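Local coordinates for Amy13K (Eubacterium rectale DSM 17629, PDB 6B3P), which binds starch-derived malto-oligosaccharides through two family 26 carbohydrate-binding modules of a surface-anchored alpha-amylase from a human gut bacterium, at residues 104-109 / 150-155; 116-121 / 163-168. All blocks are in the same frame, centred on the assembly; numbering follows the deposited sequence.

Contact 1: residues 104-109 / 150-155. With FMT (formic acid), chain T.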
ATOM      1  N   THR A 104      -1.017   5.710  -2.133  1.00 31.31           N
ATOM      2  CA  THR A 104      -2.237   6.310  -1.606  1.00 31.85           C
ATOM      3  C   THR A 104      -2.043   6.694  -0.146  1.00 33.35           C
ATOM      4  O   THR A 104      -1.633   5.868   0.667  1.00 32.65           O
ATOM      5  CB  THR A 104      -3.435   5.344  -1.722  1.00 39.48           C
ATOM      6  OG1 THR A 104      -3.582   4.929  -3.086  1.00 32.39           O
ATOM      7  CG2 THR A 104      -4.727   6.010  -1.246  1.00 38.27           C
ATOM      8  N   ILE A 105      -2.334   7.950   0.180  1.00 36.06           N
ATOM      9  CA  ILE A 105      -2.176   8.442   1.544  1.00 39.46           C
ATOM     10  C   ILE A 105      -3.478   9.054   2.050  1.00 34.22           C
ATOM     11  O   ILE A 105      -4.019   9.981   1.443  1.00 36.93           O
ATOM     12  CB  ILE A 105      -1.046   9.485   1.641  1.00 36.18           C
ATOM     13  CG1 ILE A 105       0.248   8.927   1.042  1.00 34.50           C
ATOM     14  CG2 ILE A 105      -0.814   9.882   3.096  1.00 37.37           C
ATOM     15  CD1 ILE A 105       1.328   9.968   0.815  1.00 36.16           C
ATOM     16  N   HIS A 106      -3.969   8.520   3.165  1.00 32.73           N
ATOM     17  CA  HIS A 106      -5.195   8.997   3.793  1.00 39.71           C
ATOM     18  C   HIS A 106      -4.869   9.903   4.974  1.00 37.53           C
ATOM     19  O   HIS A 106      -4.043   9.552   5.817  1.00 36.79           O
ATOM     20  CB  HIS A 106      -6.051   7.820   4.268  1.00 41.51           C
ATOM     21  CG  HIS A 106      -6.321   6.798   3.208  1.00 45.48           C
ATOM     22  ND1 HIS A 106      -7.099   7.062   2.100  1.00 40.04           N
ATOM     23  CD2 HIS A 106      -5.927   5.508   3.090  1.00 36.27           C
ATOM     24  CE1 HIS A 106      -7.167   5.981   1.345  1.00 43.59           C
ATOM     25  NE2 HIS A 106      -6.464   5.023   1.924  1.00 40.46           N
ATOM     26  N   TYR A 107      -5.513  11.065   5.030  1.00 39.33           N
ATOM     27  CA  TYR A 107      -5.344  11.977   6.156  1.00 43.95           C
ATOM     28  C   TYR A 107      -6.658  12.246   6.877  1.00 42.07           C
ATOM     29  O   TYR A 107      -7.667  12.574   6.254  1.00 42.08           O
ATOM     30  CB  TYR A 107      -4.743  13.303   5.701  1.00 46.77           C
ATOM     31  CG  TYR A 107      -4.533  14.262   6.847  1.00 46.57           C
ATOM     32  CD1 TYR A 107      -3.624  13.972   7.857  1.00 43.58           C
ATOM     33  CD2 TYR A 107      -5.248  15.449   6.930  1.00 47.42           C
ATOM     34  CE1 TYR A 107      -3.428  14.838   8.914  1.00 44.23           C
ATOM     35  CE2 TYR A 107      -5.060  16.324   7.984  1.00 47.51           C
ATOM     36  CZ  TYR A 107      -4.149  16.013   8.973  1.00 49.18           C
ATOM     37  OH  TYR A 107      -3.957  16.881  10.021  1.00 52.40           O
ATOM     38  N   LEU A 108      -6.623  12.120   8.199  1.00 46.60           N
ATOM     39  CA  LEU A 108      -7.782  12.384   9.038  1.00 50.25           C
ATOM     40  C   LEU A 108      -7.809  13.841   9.480  1.00 47.62           C
ATOM     41  O   LEU A 108      -7.087  14.231  10.397  1.00 43.60           O
ATOM     42  CB  LEU A 108      -7.770  11.474  10.262  1.00 50.79           C
ATOM     43  CG  LEU A 108      -8.878  11.701  11.291  1.00 48.77           C
ATOM     44  CD1 LEU A 108     -10.243  11.461  10.676  1.00 48.66           C
ATOM     45  CD2 LEU A 108      -8.656  10.791  12.480  1.00 42.28           C
ATOM     46  N   ALA A 109      -8.645  14.641   8.828  1.00 49.20           N
ATOM     47  CA  ALA A 109      -8.781  16.046   9.182  1.00 53.47           C
ATOM     48  C   ALA A 109      -9.726  16.214  10.367  1.00 58.33           C
ATOM     49  O   ALA A 109     -10.875  15.768  10.326  1.00 57.77           O
ATOM     50  CB  ALA A 109      -9.277  16.848   7.994  1.00 53.86           C
ATOM     51  N   TRP A 150     -11.924  11.711   6.772  1.00 68.29           N
ATOM     52  CA  TRP A 150     -10.694  11.371   6.065  1.00 59.87           C
ATOM     53  C   TRP A 150     -10.639  12.025   4.689  1.00 55.99           C
ATOM     54  O   TRP A 150     -11.670  12.224   4.045  1.00 57.31           O
ATOM     55  CB  TRP A 150     -10.561   9.856   5.915  1.00 54.03           C
ATOM     56  CG  TRP A 150     -10.302   9.134   7.202  1.00 49.91           C
ATOM     57  CD1 TRP A 150     -11.234   8.631   8.060  1.00 53.21           C
ATOM     58  CD2 TRP A 150      -9.024   8.829   7.773  1.00 46.31           C
ATOM     59  NE1 TRP A 150     -10.617   8.030   9.132  1.00 52.05           N
ATOM     60  CE2 TRP A 150      -9.260   8.139   8.979  1.00 44.79           C
ATOM     61  CE3 TRP A 150      -7.703   9.072   7.383  1.00 39.38           C
ATOM     62  CZ2 TRP A 150      -8.227   7.691   9.797  1.00 46.65           C
ATOM     63  CZ3 TRP A 150      -6.678   8.626   8.198  1.00 42.68           C
ATOM     64  CH2 TRP A 150      -6.946   7.943   9.390  1.00 44.50           C
ATOM     65  N   TYR A 151      -9.427  12.357   4.253  1.00 56.14           N
ATOM     66  CA  TYR A 151      -9.191  12.862   2.906  1.00 53.97           C
ATOM     67  C   TYR A 151      -8.101  12.027   2.249  1.00 47.00           C
ATOM     68  O   TYR A 151      -7.239  11.475   2.933  1.00 44.26           O
ATOM     69  CB  TYR A 151      -8.797  14.338   2.932  1.00 53.78           C
ATOM     70  CG  TYR A 151      -9.911  15.258   3.375  1.00 58.62           C
ATOM     71  CD1 TYR A 151     -10.292  15.325   4.710  1.00 54.81           C
ATOM     72  CD2 TYR A 151     -10.577  16.065   2.463  1.00 57.49           C
ATOM     73  CE1 TYR A 151     -11.309  16.163   5.121  1.00 57.55           C
ATOM     74  CE2 TYR A 151     -11.596  16.909   2.865  1.00 63.09           C
ATOM     75  CZ  TYR A 151     -11.957  16.953   4.195  1.00 63.32           C
ATOM     76  OH  TYR A 151     -12.969  17.791   4.599  1.00 66.52           O
ATOM     77  N   ASP A 152      -8.141  11.944   0.924  1.00 44.95           N
ATOM     78  CA  ASP A 152      -7.230  11.081   0.182  1.00 44.60           C
ATOM     79  C   ASP A 152      -6.373  11.857  -0.809  1.00 44.44           C
ATOM     80  O   ASP A 152      -6.820  12.843  -1.396  1.00 43.43           O
ATOM     81  CB  ASP A 152      -8.015  10.005  -0.573  1.00 44.67           C
ATOM     82  CG  ASP A 152      -9.001   9.272   0.310  1.00 53.77           C
ATOM     83  OD1 ASP A 152      -8.656   8.971   1.473  1.00 54.26           O
ATOM     84  OD2 ASP A 152     -10.126   9.001  -0.158  1.00 64.24           O
ATOM     85  N   VAL A 153      -5.138  11.400  -0.980  1.00 42.40           N
ATOM     86  CA  VAL A 153      -4.284  11.864  -2.063  1.00 35.99           C
ATOM     87  C   VAL A 153      -3.557  10.657  -2.644  1.00 37.99           C
ATOM     88  O   VAL A 153      -3.168   9.742  -1.915  1.00 35.27           O
ATOM     89  CB  VAL A 153      -3.271  12.934  -1.595  1.00 34.28           C
ATOM     90  CG1 VAL A 153      -2.274  12.347  -0.607  1.00 32.04           C
ATOM     91  CG2 VAL A 153      -2.552  13.550  -2.792  1.00 33.90           C
ATOM     92  N   VAL A 154      -3.388  10.661  -3.961  1.00 38.17           N
ATOM     93  CA  VAL A 154      -2.730   9.569  -4.666  1.00 35.36           C
ATOM     94  C   VAL A 154      -1.617  10.114  -5.546  1.00 36.14           C
ATOM     95  O   VAL A 154      -1.860  10.956  -6.414  1.00 35.78           O
ATOM     96  CB  VAL A 154      -3.724   8.773  -5.543  1.00 34.79           C
ATOM     97  CG1 VAL A 154      -3.015   7.623  -6.260  1.00 33.37           C
ATOM     98  CG2 VAL A 154      -4.880   8.249  -4.702  1.00 31.34           C
ATOM     99  N   TYR A 155      -0.400   9.633  -5.311  1.00 26.77           N
ATOM    100  CA  TYR A 155       0.746   9.994  -6.136  1.00 30.97           C
ATOM    101  C   TYR A 155       1.243   8.791  -6.929  1.00 37.51           C
ATOM    102  O   TYR A 155       1.560   7.745  -6.362  1.00 35.22           O
ATOM    103  CB  TYR A 155       1.866  10.574  -5.273  1.00 32.08           C
ATOM    104  CG  TYR A 155       1.517  11.935  -4.728  1.00 33.69           C
ATOM    105  CD1 TYR A 155       1.451  13.037  -5.569  1.00 33.75           C
ATOM    106  CD2 TYR A 155       1.239  12.120  -3.381  1.00 37.59           C
ATOM    107  CE1 TYR A 155       1.122  14.284  -5.085  1.00 38.13           C
ATOM    108  CE2 TYR A 155       0.911  13.363  -2.887  1.00 34.91           C
ATOM    109  CZ  TYR A 155       0.853  14.442  -3.741  1.00 37.93           C
ATOM    110  OH  TYR A 155       0.525  15.682  -3.246  1.00 40.45           O
TER
HETATM  111  C   FMT T 421      -5.030  12.871  -6.367  1.00 46.40           C
HETATM  112  O1  FMT T 421      -5.617  12.135  -5.576  1.00 60.67           O
HETATM  113  O2  FMT T 421      -3.871  13.235  -6.175  1.00 44.14           O
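Segments 104-109 and 150-155 pair antiparallel, the axes of strands 104-108 and 150-155 standing 154° apart, with Ile105 facing Val153 and Tyr107 facing Tyr151 in hydrogen-bonded pairs, while His106 and Leu108 sit opposite Asp152 and Trp150 in non-hydrogen-bonded ones. The pairing joins edge strand 150-157 to its neighbour 101-108 in one sheet of the CBM26 beta-sandwich. The bond from Ile105 N to Val153 O, 2.9 Å, is almost straight and lies nearly along the C=O axis. Tyr107 and Tyr151 exchange two bonds, and the one from Tyr107 N to Tyr151 O measures 2.7 Å.

On the face carrying His106, Leu108, Trp150 and Asp152, the imidazole donates through ND1 to Asp152 OD1 over just 2.5 Å. The oxygen lies close to the ring plane, yet the donor comes to it from above the carboxylate plane, the two flat groups being turned 79° apart. Trp150 has CG anti to its carbonyl carbon (chi1 -69°), which swings the indole across the neighbouring strand. There Leu108 CB rests over the six-membered ring, 3.5 Å from its centroid, a CH-pi contact. Trp208 meets the Trp150 ring edge-to-face and also packs against His106.

The other face, with Ile105, Tyr107 and Val153 turned to the opposing sheet, also carries Tyr151. Ile105 CB touches Val153 CG1 at 3.8 Å. Just past the strand end, Ala109 CB sits against Tyr151 CE1. At the outer edge, Val154 N donates to O1 of a formic acid molecule, 3.1 Å away, probably from the crystallisation liquor.

His106 NE2 is hydrogen-bonded to Glu188 OE2, so carboxylates hold the buried imidazole at both nitrogens; Asn144 ND2 grips Asp152 OD2. Such surroundings would favour a doubly protonated, positively charged ring.

Contact 2: residues 116-121 / 163-168; sequences IYNYMW and FSCIFN. With GLC (alpha-D-glucopyranose), chain D; GLC (alpha-D-glucopyranose), chain B.
The central two strands of an antiparallel four-stranded sheet, 116-121 and 163-168, meet here in a CBM26 module and carry part of its glycan pocket. Three hydrogen-bonded pairs, Tyr117 with Asn168, Tyr119 with Ile166 and Trp121 with Ser164, supply six backbone bonds. Tyr119 N reaches Ile166 O at 2.8 Å, in the carbonyl plane.

Apolar and aromatic packing on the sugar-binding face centres on Trp121. Its CG takes the crowded position between backbone N and carbonyl carbon (chi1 73°), laying the indole back across the other strand. Ser164 CB lies under the six-membered ring, 3.6 Å from its centroid, in a CH-pi contact, and the glucose of chain D lies over the opposite face, its O5 toward the rim. Ile166 pushes its side chain to the indole rim, CD1 standing 3.7 Å from Trp121 CZ3, and the same methyl touches hydroxyls of both glucoses. Trp121 and Ile166 together give the sugar an apolar surface, while Tyr119 walls it with its ring edge.

On the reverse face, Met120, with CG anti to its backbone N (chi1 -172°), brings CG to 3.7 Å from Phe163 CD2, and the bend at chi2 sets SD obliquely to the ring, a Met-aromatic contact.

Polar side-chain contacts are of two sorts. In the interior, Asn118, with CG anti to its backbone N (chi1 -176°), places ND2 over the centre of the Phe167 ring and points a straight but weak hydrogen bond at Cys165 SG; its OD1 is taken by Tyr155. At the ligand, Gln174 and Asn177 supply further hydrogen bonds to glucose, and Trp136 meets Tyr119 edge-to-face. Tyr119 OH lies 2.7 Å from O6 of the chain D glucose, a hydrogen bond made in the plane of the phenol ring.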
ATOM      1  N   ILE A 116      -8.885  20.998   2.446  1.00 57.18           N
ATOM      2  CA  ILE A 116      -7.613  20.379   2.795  1.00 49.81           C
ATOM      3  C   ILE A 116      -6.693  20.322   1.582  1.00 45.95           C
ATOM      4  O   ILE A 116      -7.143  20.102   0.456  1.00 45.72           O
ATOM      5  CB  ILE A 116      -7.815  18.954   3.350  1.00 51.96           C
ATOM      6  CG1 ILE A 116      -8.867  18.955   4.465  1.00 54.54           C
ATOM      7  CG2 ILE A 116      -6.495  18.376   3.853  1.00 46.46           C
ATOM      8  CD1 ILE A 116      -8.508  19.819   5.663  1.00 54.56           C
ATOM      9  N   TYR A 117      -5.403  20.522   1.830  1.00 42.59           N
ATOM     10  CA  TYR A 117      -4.389  20.507   0.785  1.00 44.50           C
ATOM     11  C   TYR A 117      -3.314  19.472   1.095  1.00 43.71           C
ATOM     12  O   TYR A 117      -3.092  19.123   2.254  1.00 34.63           O
ATOM     13  CB  TYR A 117      -3.740  21.887   0.644  1.00 49.99           C
ATOM     14  CG  TYR A 117      -4.683  22.987   0.222  1.00 47.10           C
ATOM     15  CD1 TYR A 117      -5.477  23.645   1.154  1.00 49.18           C
ATOM     16  CD2 TYR A 117      -4.770  23.379  -1.106  1.00 51.38           C
ATOM     17  CE1 TYR A 117      -6.336  24.656   0.772  1.00 54.05           C
ATOM     18  CE2 TYR A 117      -5.623  24.389  -1.498  1.00 51.63           C
ATOM     19  CZ  TYR A 117      -6.405  25.025  -0.555  1.00 53.31           C
ATOM     20  OH  TYR A 117      -7.258  26.033  -0.939  1.00 53.02           O
ATOM     21  N   ASN A 118      -2.653  18.982   0.051  1.00 40.00           N
ATOM     22  CA  ASN A 118      -1.444  18.184   0.217  1.00 37.22           C
ATOM     23  C   ASN A 118      -0.291  18.794  -0.559  1.00 31.14           C
ATOM     24  O   ASN A 118      -0.385  18.995  -1.771  1.00 39.19           O
ATOM     25  CB  ASN A 118      -1.665  16.743  -0.234  1.00 37.43           C
ATOM     26  CG  ASN A 118      -0.450  15.867   0.015  1.00 35.83           C
ATOM     27  OD1 ASN A 118       0.408  15.712  -0.854  1.00 32.88           O
ATOM     28  ND2 ASN A 118      -0.365  15.301   1.212  1.00 34.47           N
ATOM     29  N   TYR A 119       0.789  19.092   0.152  1.00 33.49           N
ATOM     30  CA  TYR A 119       1.998  19.632  -0.451  1.00 31.58           C
ATOM     31  C   TYR A 119       3.042  18.526  -0.531  1.00 29.12           C
ATOM     32  O   TYR A 119       3.271  17.829   0.453  1.00 29.62           O
ATOM     33  CB  TYR A 119       2.512  20.819   0.364  1.00 32.81           C
ATOM     34  CG  TYR A 119       3.842  21.351  -0.103  1.00 29.81           C
ATOM     35  CD1 TYR A 119       3.926  22.197  -1.198  1.00 34.25           C
ATOM     36  CD2 TYR A 119       5.013  21.008   0.552  1.00 29.52           C
ATOM     37  CE1 TYR A 119       5.139  22.683  -1.629  1.00 33.73           C
ATOM     38  CE2 TYR A 119       6.234  21.489   0.128  1.00 30.25           C
ATOM     39  CZ  TYR A 119       6.291  22.326  -0.967  1.00 31.13           C
ATOM     40  OH  TYR A 119       7.503  22.819  -1.400  1.00 35.97           O
ATOM     41  N   MET A 120       3.660  18.366  -1.701  1.00 35.52           N
ATOM     42  CA  MET A 120       4.543  17.228  -1.965  1.00 28.45           C
ATOM     43  C   MET A 120       5.860  17.647  -2.614  1.00 26.92           C
ATOM     44  O   MET A 120       5.889  18.534  -3.469  1.00 31.36           O
ATOM     45  CB  MET A 120       3.825  16.215  -2.864  1.00 33.28           C
ATOM     46  CG  MET A 120       4.565  14.896  -3.053  1.00 41.07           C
ATOM     47  SD  MET A 120       5.853  14.954  -4.316  1.00 40.09           S
ATOM     48  CE  MET A 120       4.880  15.125  -5.811  1.00 45.49           C
ATOM     49  N   TRP A 121       6.946  16.995  -2.205  1.00 26.60           N
ATOM     50  CA  TRP A 121       8.250  17.207  -2.821  1.00 32.32           C
ATOM     51  C   TRP A 121       9.114  15.952  -2.736  1.00 30.45           C
ATOM     52  O   TRP A 121       8.903  15.094  -1.880  1.00 30.67           O
ATOM     53  CB  TRP A 121       8.975  18.388  -2.164  1.00 32.14           C
ATOM     54  CG  TRP A 121       9.511  18.120  -0.779  1.00 29.73           C
ATOM     55  CD1 TRP A 121      10.810  17.866  -0.437  1.00 32.55           C
ATOM     56  CD2 TRP A 121       8.764  18.096   0.447  1.00 30.75           C
ATOM     57  NE1 TRP A 121      10.916  17.682   0.919  1.00 30.53           N
ATOM     58  CE2 TRP A 121       9.676  17.818   1.485  1.00 30.34           C
ATOM     59  CE3 TRP A 121       7.416  18.279   0.765  1.00 29.47           C
ATOM     60  CZ2 TRP A 121       9.282  17.718   2.819  1.00 36.32           C
ATOM     61  CZ3 TRP A 121       7.028  18.179   2.089  1.00 33.02           C
ATOM     62  CH2 TRP A 121       7.957  17.903   3.099  1.00 30.26           C
ATOM     63  N   PHE A 163       9.395   9.892  -1.262  1.00 30.63           N
ATOM     64  CA  PHE A 163       9.140  11.322  -1.295  1.00 29.08           C
ATOM     65  C   PHE A 163       8.570  11.764   0.043  1.00 30.01           C
ATOM     66  O   PHE A 163       8.421  10.956   0.960  1.00 26.86           O
ATOM     67  CB  PHE A 163       8.183  11.678  -2.435  1.00 24.91           C
ATOM     68  CG  PHE A 163       6.855  10.987  -2.357  1.00 30.77           C
ATOM     69  CD1 PHE A 163       6.699   9.702  -2.847  1.00 32.48           C
ATOM     70  CD2 PHE A 163       5.757  11.627  -1.804  1.00 30.86           C
ATOM     71  CE1 PHE A 163       5.476   9.065  -2.782  1.00 32.35           C
ATOM     72  CE2 PHE A 163       4.530  10.994  -1.736  1.00 30.91           C
ATOM     73  CZ  PHE A 163       4.390   9.711  -2.225  1.00 30.63           C
ATOM     74  N   SER A 164       8.265  13.052   0.150  1.00 30.28           N
ATOM     75  CA  SER A 164       7.710  13.606   1.375  1.00 28.53           C
ATOM     76  C   SER A 164       6.486  14.442   1.059  1.00 25.88           C
ATOM     77  O   SER A 164       6.345  14.944  -0.055  1.00 30.73           O
ATOM     78  CB  SER A 164       8.752  14.456   2.102  1.00 31.87           C
ATOM     79  OG  SER A 164       9.955  13.734   2.299  1.00 31.53           O
ATOM     80  N   CYS A 165       5.595  14.588   2.033  1.00 28.59           N
ATOM     81  CA  CYS A 165       4.427  15.436   1.849  1.00 35.60           C
ATOM     82  C   CYS A 165       3.905  15.992   3.170  1.00 32.39           C
ATOM     83  O   CYS A 165       4.298  15.548   4.249  1.00 32.69           O
ATOM     84  CB  CYS A 165       3.312  14.670   1.132  1.00 28.71           C
ATOM     85  SG  CYS A 165       2.569  13.347   2.107  1.00 37.04           S
ATOM     86  N   ILE A 166       3.023  16.981   3.062  1.00 37.26           N
ATOM     87  CA  ILE A 166       2.426  17.641   4.215  1.00 31.10           C
ATOM     88  C   ILE A 166       0.951  17.898   3.944  1.00 28.24           C
ATOM     89  O   ILE A 166       0.594  18.399   2.879  1.00 36.49           O
ATOM     90  CB  ILE A 166       3.125  18.985   4.528  1.00 38.21           C
ATOM     91  CG1 ILE A 166       4.581  18.760   4.939  1.00 31.93           C
ATOM     92  CG2 ILE A 166       2.387  19.745   5.634  1.00 32.94           C
ATOM     93  CD1 ILE A 166       5.412  20.022   4.903  1.00 38.09           C
ATOM     94  N   PHE A 167       0.096  17.555   4.903  1.00 38.71           N
ATOM     95  CA  PHE A 167      -1.318  17.899   4.820  1.00 44.65           C
ATOM     96  C   PHE A 167      -1.547  19.208   5.568  1.00 42.77           C
ATOM     97  O   PHE A 167      -0.942  19.436   6.612  1.00 37.48           O
ATOM     98  CB  PHE A 167      -2.192  16.781   5.397  1.00 44.36           C
ATOM     99  CG  PHE A 167      -2.194  15.524   4.568  1.00 39.93           C
ATOM    100  CD1 PHE A 167      -3.046  15.396   3.482  1.00 41.81           C
ATOM    101  CD2 PHE A 167      -1.347  14.472   4.876  1.00 39.94           C
ATOM    102  CE1 PHE A 167      -3.053  14.243   2.718  1.00 34.37           C
ATOM    103  CE2 PHE A 167      -1.349  13.316   4.113  1.00 39.07           C
ATOM    104  CZ  PHE A 167      -2.203  13.202   3.035  1.00 33.40           C
ATOM    105  N   ASN A 168      -2.410  20.068   5.032  1.00 47.08           N
ATOM    106  CA  ASN A 168      -2.654  21.378   5.633  1.00 49.36           C
ATOM    107  C   ASN A 168      -3.977  21.984   5.173  1.00 50.76           C
ATOM    108  O   ASN A 168      -4.639  21.442   4.287  1.00 49.21           O
ATOM    109  CB  ASN A 168      -1.506  22.338   5.301  1.00 42.53           C
ATOM    110  CG  ASN A 168      -1.462  22.712   3.831  1.00 44.88           C
ATOM    111  OD1 ASN A 168      -2.194  23.593   3.380  1.00 44.56           O
ATOM    112  ND2 ASN A 168      -0.593  22.049   3.079  1.00 43.81           N
TER
HETATM  113  C1  GLC D   2       8.239  22.060   3.588  1.00 35.64           C
HETATM  114  C2  GLC D   2       8.976  21.356   4.693  1.00 36.45           C
HETATM  115  C3  GLC D   2      10.459  21.606   4.582  1.00 37.75           C
HETATM  116  C4  GLC D   2      10.948  21.268   3.203  1.00 34.27           C
HETATM  117  C5  GLC D   2      10.148  22.029   2.179  1.00 34.56           C
HETATM  118  C6  GLC D   2      10.595  21.712   0.769  1.00 36.59           C
HETATM  119  O2  GLC D   2       8.471  21.770   5.935  1.00 34.81           O
HETATM  120  O3  GLC D   2      11.141  20.815   5.505  1.00 34.88           O
HETATM  121  O4  GLC D   2      12.346  21.515   3.112  1.00 40.33           O
HETATM  122  O5  GLC D   2       8.790  21.704   2.342  1.00 36.47           O
HETATM  123  O6  GLC D   2       9.927  22.465  -0.211  1.00 38.34           O
HETATM  124  C1  GLC B   1       5.426  26.450   3.885  1.00 46.50           C
HETATM  125  C2  GLC B   1       5.312  25.345   4.923  1.00 44.51           C
HETATM  126  C3  GLC B   1       6.579  24.565   5.059  1.00 36.66           C
HETATM  127  C4  GLC B   1       7.023  24.098   3.708  1.00 35.94           C
HETATM  128  C5  GLC B   1       7.143  25.264   2.753  1.00 34.63           C
HETATM  129  C6  GLC B   1       7.537  24.823   1.369  1.00 40.01           C
HETATM  130  O1  GLC B   1       6.217  27.553   4.336  0.50 38.76           O
HETATM  131  O2  GLC B   1       5.001  25.866   6.173  1.00 41.10           O
HETATM  132  O3  GLC B   1       6.390  23.438   5.882  1.00 50.01           O
HETATM  133  O4  GLC B   1       8.264  23.449   3.859  1.00 38.05           O
HETATM  134  O5  GLC B   1       5.913  25.903   2.678  1.00 34.57           O
HETATM  135  O6  GLC B   1       7.821  25.901   0.534  1.00 37.70           O

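How the contacts relate
Contacts 1 and 2 belong to two sheets of one starch-binding module, packed face to face with centres about 10 Å apart. Their segments alternate along the chain: strand 101-108 is followed by 116-121, and 150-157 by 163-168, so each sheet takes one strand from each pair. Between the sheets, Tyr107 and Ile105 pack on Phe167, and Tyr155 OH makes a probable hydrogen bond to Asn118 OD1 at 2.4 Å. Contact 2 is the more buried and lies between two flanking strands, its outward face carrying Tyr119, Trp121 and Ile166 of the glycan pocket; contact 1 includes an outermost strand and turns a histidine-carboxylate pair, probably charged, away from the shared core.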